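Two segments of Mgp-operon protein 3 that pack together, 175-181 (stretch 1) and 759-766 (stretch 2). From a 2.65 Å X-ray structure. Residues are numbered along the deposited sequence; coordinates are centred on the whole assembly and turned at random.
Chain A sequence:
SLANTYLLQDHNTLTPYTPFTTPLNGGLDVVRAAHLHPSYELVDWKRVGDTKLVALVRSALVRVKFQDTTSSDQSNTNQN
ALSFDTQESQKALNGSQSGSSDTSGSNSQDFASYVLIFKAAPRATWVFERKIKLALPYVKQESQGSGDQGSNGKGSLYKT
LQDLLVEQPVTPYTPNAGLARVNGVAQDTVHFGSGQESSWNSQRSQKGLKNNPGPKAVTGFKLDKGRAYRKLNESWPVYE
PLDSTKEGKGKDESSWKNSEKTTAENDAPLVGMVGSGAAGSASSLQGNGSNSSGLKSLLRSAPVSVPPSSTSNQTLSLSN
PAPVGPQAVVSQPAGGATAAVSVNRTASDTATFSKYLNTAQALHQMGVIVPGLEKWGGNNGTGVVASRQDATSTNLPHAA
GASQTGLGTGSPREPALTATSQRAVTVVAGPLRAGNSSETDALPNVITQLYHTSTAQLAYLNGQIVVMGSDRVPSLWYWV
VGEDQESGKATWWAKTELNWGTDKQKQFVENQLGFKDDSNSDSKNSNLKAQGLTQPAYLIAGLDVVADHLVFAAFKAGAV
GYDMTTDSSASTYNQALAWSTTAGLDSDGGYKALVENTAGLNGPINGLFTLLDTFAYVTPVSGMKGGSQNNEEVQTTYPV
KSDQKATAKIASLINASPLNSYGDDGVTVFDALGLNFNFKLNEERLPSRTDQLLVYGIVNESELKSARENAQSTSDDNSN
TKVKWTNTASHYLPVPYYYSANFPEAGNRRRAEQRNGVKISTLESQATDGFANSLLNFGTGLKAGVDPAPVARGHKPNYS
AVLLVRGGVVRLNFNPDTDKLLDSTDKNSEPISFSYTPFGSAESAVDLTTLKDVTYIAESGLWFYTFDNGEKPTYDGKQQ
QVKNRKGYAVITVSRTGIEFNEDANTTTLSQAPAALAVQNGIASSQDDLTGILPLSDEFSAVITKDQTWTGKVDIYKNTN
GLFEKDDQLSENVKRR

Stretch 1 (175-181) PNAGLAR
Stretch 2 759-766: KISTLESQ

This is a small mixed contact (340 Å² buried in total) between a short, weakly bonded helix and a turn with its extended tail, in which Asn176 hydrogen-bonds the backbone of stretch 2 while Ala180 and Ile760 pack through their side chains.

Stretch 1 leaves Pro175 extended (phi/psi -80/162) and winds into a weakly bonded helix over about 176-179, with phi -51° to -80° and psi -25° to -46°. Pro175 O accepts weak bonds from Gly178 N (2.9 Å) and Leu179 N (3.3 Å). The chain opens at Ala180 (-67/119) and Arg181 (-116/138; chi -109°, 55°, 70°, 114°); Arg181 NE returns to Leu179 O at 3.0 Å.

Stretch 2, running roughly antiparallel to stretch 1, forms a type I turn from Ile760 to Leu763, closed by Leu763 N to Ile760 O at 3.1 Å. Lys759 N donates to Thr762 OG1 (3.1 Å) and Lys759 NZ to Ser761 OG (3.0 Å). Beyond, the backbone extends through Ser765.

Small residues set the register: Ala177 CA lies 3.9 Å from Ser761 CA (chi1 p), both side chains pointing sideways. Ala180 CA is 5.3 Å from Ile760 CA. The methyl of Ala180 points toward stretch 2, CB 3.7 Å from Ile760 CB and 3.6 Å from Ser761 N, so this short side chain fits close against the turn. Branched, buried Ile760 (m, t) offers its CG2 methyl to Asn176 O at 3.2 Å and, in an apolar contact, to Leu179 CB at 4.5 Å; the end of Leu179 (chi1 m, -84°; chi2 -24°, between wells) leads away.

The CA-to-CB bond of Asn176 points toward stretch 2 (chi1 m, -82°; chi2 -25°), and its amide supplies a donor for a backbone carbonyl: ND2 bonds weakly to Leu763 O at 3.2 Å and 154°. Leu763 (t, p) CD2 and Ser765 (t) CB each lie 3.8 Å from Asn176 ND2.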

# COMPACT_ATOMS: atom_id res chain seq x y z
N PRO A 175 0.40 -16.80 -6.03
CA PRO A 175 -0.95 -17.39 -6.09
C PRO A 175 -1.68 -17.31 -4.75
O PRO A 175 -1.05 -17.13 -3.71
CB PRO A 175 -0.68 -18.83 -6.52
CG PRO A 175 0.70 -19.13 -6.06
CD PRO A 175 1.44 -17.83 -5.84
N ASN A 176 -3.02 -17.47 -4.78
CA ASN A 176 -3.89 -17.46 -3.59
C ASN A 176 -3.41 -18.42 -2.48
O ASN A 176 -3.36 -18.00 -1.33
CB ASN A 176 -5.35 -17.77 -3.99
CG ASN A 176 -6.14 -16.58 -4.51
OD1 ASN A 176 -5.85 -15.41 -4.21
ND2 ASN A 176 -7.16 -16.88 -5.28
N ALA A 177 -3.03 -19.67 -2.83
CA ALA A 177 -2.51 -20.67 -1.87
C ALA A 177 -1.17 -20.23 -1.26
O ALA A 177 -0.87 -20.60 -0.11
CB ALA A 177 -2.38 -22.02 -2.54
N GLY A 178 -0.41 -19.44 -2.01
CA GLY A 178 0.85 -18.86 -1.56
C GLY A 178 0.61 -17.89 -0.41
O GLY A 178 1.45 -17.78 0.47
N LEU A 179 -0.55 -17.20 -0.40
CA LEU A 179 -0.90 -16.27 0.69
C LEU A 179 -1.45 -17.00 1.93
O LEU A 179 -1.36 -16.47 3.04
CB LEU A 179 -1.91 -15.21 0.21
CG LEU A 179 -1.41 -13.94 -0.52
CD1 LEU A 179 0.05 -13.59 -0.19
CD2 LEU A 179 -1.67 -14.02 -1.98
N ALA A 180 -2.02 -18.21 1.73
CA ALA A 180 -2.65 -19.04 2.77
C ALA A 180 -1.68 -19.59 3.82
O ALA A 180 -0.77 -20.35 3.49
CB ALA A 180 -3.45 -20.17 2.14
N ARG A 181 -1.89 -19.23 5.09
CA ARG A 181 -1.09 -19.66 6.24
C ARG A 181 -1.99 -20.49 7.15
O ARG A 181 -3.14 -20.10 7.37
CB ARG A 181 -0.58 -18.41 7.00
CG ARG A 181 0.92 -18.09 6.89
CD ARG A 181 1.50 -17.94 5.49
NE ARG A 181 1.07 -16.74 4.77
CZ ARG A 181 1.88 -15.74 4.42
NH1 ARG A 181 1.41 -14.72 3.72
NH2 ARG A 181 3.16 -15.76 4.77
N LYS A 759 -11.64 -21.79 1.80
CA LYS A 759 -10.57 -21.11 2.50
C LYS A 759 -9.66 -20.44 1.44
O LYS A 759 -9.99 -20.47 0.26
CB LYS A 759 -9.83 -22.05 3.46
CG LYS A 759 -9.60 -23.48 2.97
CD LYS A 759 -9.10 -24.34 4.12
CE LYS A 759 -8.86 -25.78 3.75
NZ LYS A 759 -7.66 -25.95 2.89
N ILE A 760 -8.58 -19.77 1.86
CA ILE A 760 -7.66 -19.06 0.95
C ILE A 760 -7.02 -20.02 -0.06
O ILE A 760 -7.05 -19.76 -1.27
CB ILE A 760 -6.61 -18.20 1.71
CG1 ILE A 760 -7.25 -17.30 2.79
CG2 ILE A 760 -5.76 -17.38 0.74
CD1 ILE A 760 -6.27 -16.68 3.76
N SER A 761 -6.48 -21.15 0.43
CA SER A 761 -5.82 -22.16 -0.39
C SER A 761 -6.73 -22.78 -1.45
O SER A 761 -6.22 -23.17 -2.50
CB SER A 761 -5.17 -23.23 0.48
OG SER A 761 -6.11 -23.82 1.36
N THR A 762 -8.06 -22.85 -1.21
CA THR A 762 -9.00 -23.44 -2.17
C THR A 762 -9.65 -22.38 -3.10
O THR A 762 -10.26 -22.76 -4.10
CB THR A 762 -10.04 -24.33 -1.49
OG1 THR A 762 -10.87 -23.54 -0.64
CG2 THR A 762 -9.41 -25.47 -0.71
N LEU A 763 -9.45 -21.08 -2.80
CA LEU A 763 -9.95 -19.95 -3.59
C LEU A 763 -9.22 -19.93 -4.94
O LEU A 763 -7.99 -20.00 -4.99
CB LEU A 763 -9.75 -18.62 -2.84
CG LEU A 763 -10.54 -17.40 -3.36
CD1 LEU A 763 -12.00 -17.47 -2.95
CD2 LEU A 763 -9.93 -16.12 -2.85
N GLU A 764 -10.01 -19.88 -6.03
CA GLU A 764 -9.57 -19.89 -7.43
C GLU A 764 -9.67 -18.48 -8.01
O GLU A 764 -10.75 -17.89 -8.03
CB GLU A 764 -10.45 -20.85 -8.27
CG GLU A 764 -10.37 -22.32 -7.88
CD GLU A 764 -11.45 -23.21 -8.49
OE1 GLU A 764 -11.94 -24.11 -7.78
OE2 GLU A 764 -11.80 -23.00 -9.68
N SER A 765 -8.55 -17.96 -8.53
CA SER A 765 -8.55 -16.63 -9.13
C SER A 765 -8.93 -16.67 -10.61
O SER A 765 -8.38 -17.49 -11.36
CB SER A 765 -7.20 -15.95 -8.96
OG SER A 765 -7.11 -14.77 -9.74
N GLN A 766 -9.84 -15.77 -11.01
CA GLN A 766 -10.25 -15.59 -12.41
C GLN A 766 -9.97 -14.13 -12.86
O GLN A 766 -10.44 -13.70 -13.92
CB GLN A 766 -11.69 -16.06 -12.67
CG GLN A 766 -12.79 -15.17 -12.07
CD GLN A 766 -14.19 -15.69 -12.29
OE1 GLN A 766 -14.42 -16.77 -12.86
NE2 GLN A 766 -15.17 -14.94 -11.82